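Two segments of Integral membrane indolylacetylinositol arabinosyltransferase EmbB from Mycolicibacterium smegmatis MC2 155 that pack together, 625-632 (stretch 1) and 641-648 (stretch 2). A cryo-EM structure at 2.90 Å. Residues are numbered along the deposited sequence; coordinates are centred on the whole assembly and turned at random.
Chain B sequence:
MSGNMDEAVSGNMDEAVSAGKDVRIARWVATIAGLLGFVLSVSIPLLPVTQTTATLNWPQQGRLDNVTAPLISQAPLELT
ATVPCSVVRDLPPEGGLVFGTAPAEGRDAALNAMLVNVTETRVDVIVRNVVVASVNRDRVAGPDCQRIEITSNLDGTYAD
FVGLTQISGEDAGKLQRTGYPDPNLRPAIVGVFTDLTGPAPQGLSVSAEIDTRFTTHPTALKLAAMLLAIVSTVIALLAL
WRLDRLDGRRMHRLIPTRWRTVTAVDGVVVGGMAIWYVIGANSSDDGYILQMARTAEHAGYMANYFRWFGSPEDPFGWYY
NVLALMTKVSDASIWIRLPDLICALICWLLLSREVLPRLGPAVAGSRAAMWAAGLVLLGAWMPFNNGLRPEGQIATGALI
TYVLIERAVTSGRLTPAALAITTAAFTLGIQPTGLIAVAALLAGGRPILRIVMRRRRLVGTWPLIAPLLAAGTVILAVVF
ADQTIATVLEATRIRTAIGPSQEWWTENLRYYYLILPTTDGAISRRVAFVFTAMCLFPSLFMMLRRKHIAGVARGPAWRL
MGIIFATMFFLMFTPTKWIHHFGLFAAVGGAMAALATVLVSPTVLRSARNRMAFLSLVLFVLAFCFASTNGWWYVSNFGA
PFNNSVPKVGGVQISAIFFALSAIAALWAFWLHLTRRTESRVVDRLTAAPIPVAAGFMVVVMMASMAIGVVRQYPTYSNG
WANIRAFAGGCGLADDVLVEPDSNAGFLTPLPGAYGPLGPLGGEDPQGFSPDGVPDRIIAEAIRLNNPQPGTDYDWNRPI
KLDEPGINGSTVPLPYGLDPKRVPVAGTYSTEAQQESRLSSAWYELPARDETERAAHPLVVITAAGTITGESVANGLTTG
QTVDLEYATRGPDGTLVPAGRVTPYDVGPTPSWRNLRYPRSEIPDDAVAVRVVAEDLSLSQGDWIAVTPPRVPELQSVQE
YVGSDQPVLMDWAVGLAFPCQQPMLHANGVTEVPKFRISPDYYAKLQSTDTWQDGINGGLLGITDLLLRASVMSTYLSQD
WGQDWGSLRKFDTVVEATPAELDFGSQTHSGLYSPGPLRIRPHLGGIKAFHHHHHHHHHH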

# COMPACT_ATOMS: atom_id res chain seq x y z
N CYS B 625 4.41 -11.58 -15.97
CA CYS B 625 3.53 -12.55 -15.31
C CYS B 625 4.31 -13.44 -14.35
O CYS B 625 3.90 -13.64 -13.21
CB CYS B 625 2.82 -13.41 -16.36
SG CYS B 625 1.64 -12.52 -17.38
N PHE B 626 5.45 -13.97 -14.80
CA PHE B 626 6.17 -14.98 -14.03
C PHE B 626 7.03 -14.39 -12.90
O PHE B 626 7.91 -15.09 -12.40
CB PHE B 626 7.05 -15.82 -14.95
CG PHE B 626 6.41 -17.12 -15.35
CD1 PHE B 626 6.54 -18.23 -14.54
CD2 PHE B 626 5.69 -17.23 -16.52
CE1 PHE B 626 5.96 -19.43 -14.90
CE2 PHE B 626 5.10 -18.42 -16.88
CZ PHE B 626 5.24 -19.53 -16.07
N ALA B 627 6.79 -13.14 -12.50
CA ALA B 627 7.61 -12.48 -11.49
C ALA B 627 6.93 -12.41 -10.13
O ALA B 627 7.04 -11.41 -9.42
CB ALA B 627 7.99 -11.08 -11.96
N SER B 628 6.22 -13.46 -9.73
CA SER B 628 5.53 -13.48 -8.45
C SER B 628 5.49 -14.92 -7.94
O SER B 628 6.03 -15.84 -8.55
CB SER B 628 4.13 -12.89 -8.57
OG SER B 628 3.54 -12.73 -7.29
N THR B 629 4.83 -15.10 -6.79
CA THR B 629 4.72 -16.42 -6.18
C THR B 629 3.62 -17.23 -6.86
O THR B 629 2.87 -16.75 -7.70
CB THR B 629 4.44 -16.29 -4.69
OG1 THR B 629 3.09 -15.88 -4.48
CG2 THR B 629 5.37 -15.27 -4.06
N ASN B 630 3.52 -18.50 -6.46
CA ASN B 630 2.54 -19.41 -7.03
C ASN B 630 1.57 -19.90 -5.95
O ASN B 630 1.24 -21.09 -5.90
CB ASN B 630 3.24 -20.60 -7.69
CG ASN B 630 2.31 -21.39 -8.59
OD1 ASN B 630 1.41 -20.84 -9.21
ND2 ASN B 630 2.54 -22.70 -8.66
N GLY B 631 1.12 -18.99 -5.10
CA GLY B 631 0.28 -19.35 -3.96
C GLY B 631 -1.20 -19.17 -4.26
O GLY B 631 -1.60 -18.25 -4.98
N TRP B 632 -2.01 -20.06 -3.69
CA TRP B 632 -3.46 -19.98 -3.72
C TRP B 632 -3.95 -19.61 -2.32
O TRP B 632 -3.16 -19.38 -1.40
CB TRP B 632 -4.06 -21.29 -4.23
CG TRP B 632 -3.44 -21.73 -5.52
CD1 TRP B 632 -2.31 -22.48 -5.68
CD2 TRP B 632 -3.91 -21.45 -6.85
NE1 TRP B 632 -2.06 -22.69 -7.01
CE2 TRP B 632 -3.02 -22.06 -7.75
CE3 TRP B 632 -5.00 -20.73 -7.35
CZ2 TRP B 632 -3.19 -21.98 -9.13
CZ3 TRP B 632 -5.16 -20.65 -8.72
CH2 TRP B 632 -4.26 -21.27 -9.59
N PRO B 641 3.70 -26.20 -5.85
CA PRO B 641 5.15 -26.28 -6.05
C PRO B 641 5.93 -25.09 -5.51
O PRO B 641 6.86 -25.26 -4.71
CB PRO B 641 5.28 -26.36 -7.58
CG PRO B 641 3.99 -26.94 -8.03
CD PRO B 641 2.96 -26.36 -7.11
N PHE B 642 5.56 -23.87 -5.92
CA PHE B 642 6.30 -22.68 -5.54
C PHE B 642 5.40 -21.73 -4.77
O PHE B 642 5.35 -20.53 -5.05
CB PHE B 642 6.88 -21.99 -6.78
CG PHE B 642 8.15 -22.61 -7.28
CD1 PHE B 642 9.35 -22.37 -6.63
CD2 PHE B 642 8.15 -23.43 -8.39
CE1 PHE B 642 10.52 -22.94 -7.08
CE2 PHE B 642 9.32 -24.00 -8.85
CZ PHE B 642 10.50 -23.76 -8.19
N ASN B 643 4.67 -22.27 -3.79
CA ASN B 643 3.56 -21.56 -3.16
C ASN B 643 3.99 -20.32 -2.38
O ASN B 643 3.14 -19.46 -2.12
CB ASN B 643 2.79 -22.52 -2.25
CG ASN B 643 3.67 -23.15 -1.20
OD1 ASN B 643 4.84 -22.82 -1.06
ND2 ASN B 643 3.10 -24.09 -0.45
N ASN B 644 5.26 -20.21 -1.99
CA ASN B 644 5.67 -19.06 -1.18
C ASN B 644 7.01 -18.50 -1.62
O ASN B 644 7.77 -17.97 -0.79
CB ASN B 644 5.72 -19.43 0.30
CG ASN B 644 6.38 -20.77 0.54
OD1 ASN B 644 7.17 -21.24 -0.27
ND2 ASN B 644 6.05 -21.39 1.67
N SER B 645 7.33 -18.60 -2.90
CA SER B 645 8.59 -18.08 -3.41
C SER B 645 8.48 -17.90 -4.92
O SER B 645 7.61 -18.49 -5.57
CB SER B 645 9.76 -19.00 -3.06
OG SER B 645 9.48 -20.34 -3.42
N VAL B 646 9.37 -17.08 -5.46
CA VAL B 646 9.43 -16.83 -6.90
C VAL B 646 10.06 -18.05 -7.56
O VAL B 646 11.08 -18.55 -7.08
CB VAL B 646 10.21 -15.55 -7.21
CG1 VAL B 646 10.20 -15.26 -8.70
CG2 VAL B 646 9.62 -14.38 -6.44
N PRO B 647 9.48 -18.56 -8.65
CA PRO B 647 10.06 -19.74 -9.31
C PRO B 647 11.50 -19.51 -9.75
O PRO B 647 11.88 -18.40 -10.14
CB PRO B 647 9.14 -19.96 -10.51
CG PRO B 647 7.84 -19.37 -10.09
CD PRO B 647 8.18 -18.19 -9.23
N LYS B 648 12.29 -20.57 -9.68
CA LYS B 648 13.70 -20.52 -10.06
C LYS B 648 14.07 -21.84 -10.72
O LYS B 648 13.69 -22.91 -10.23
CB LYS B 648 14.60 -20.27 -8.84
CG LYS B 648 14.55 -18.86 -8.31
CD LYS B 648 15.57 -18.66 -7.20
CE LYS B 648 15.48 -17.27 -6.61
NZ LYS B 648 14.16 -17.03 -5.96

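A single hydrogen bond ties these two irregular segments of EmbB together, and it runs backbone to backbone: Asn-630 N donates to Phe-642 O over 3.1 Å, with an N-H...acceptor angle of 146°. Neither stretch forms a helix or strand where they meet, and no second hydrogen bond between them is found. The same Phe-642 O also receives a weak bond from Ser-645 N at 3.5 Å within its own stretch, so one carbonyl serves both the local turn and the contact.

Around this bond the chains approach closely, largely through main-chain atoms. The CA atoms of Gly-631 and Asn-643 lie 4.0 Å apart, and those of Thr-629 and Val-646 4.8 Å. At the closer of these two approaches Gly-631 CA sits 3.4 Å from Asn-643 O. Glycine suits this position: an ideal CB here would come to 2.7 Å from Asn-643 O, a clash. One residue earlier, Asn-630 O lies 3.6 Å from Asn-643 CA, while the CB of Asn-643 points away from stretch 1.

Asn-630 is buried and has the largest area covered by the opposite stretch. Its CB packs 4.0 Å from the CB of Phe-642. With chi1 in the t well, its side chain brings ND2 to 4.0 Å from Pro-641 CD, a contact of van der Waals type; ND2 is hydrogen-bonded elsewhere in the structure, so that nitrogen is satisfied although the residue is buried. The CA-to-CB bond of Phe-642 points sideways and the end of the side chain leads away, so the aromatic ring contributes little beyond its base.

Thr-629 lies alongside stretch 2. Its CA is 3.6 Å from Ser-645 O, and its methyl CG2 reaches to 4.4 Å from Asn-644 C, a loose contact of carbon with the main chain of stretch 2. Ser-645 and Asn-644 both direct their CB atoms away, so they meet stretch 1 mainly through their main chain.

At the other end, Pro-647 is buried and points its CB toward stretch 1. Its CD lies 3.3 Å from Ser-628 O, and Val-646 CA is 3.9 Å from the same oxygen. Proline fits as a compact ring that presents carbon to this carbonyl and has no amide hydrogen to offer it. Ser-628 turns its CB away, and its OG is hydrogen-bonded elsewhere. Phe-626, the first residue to leave helical geometry, closes the contact with its O 4.4 Å from both Val-646 CG1 and Pro-647 CD. In all, 417 Å² is buried, summed over both sides.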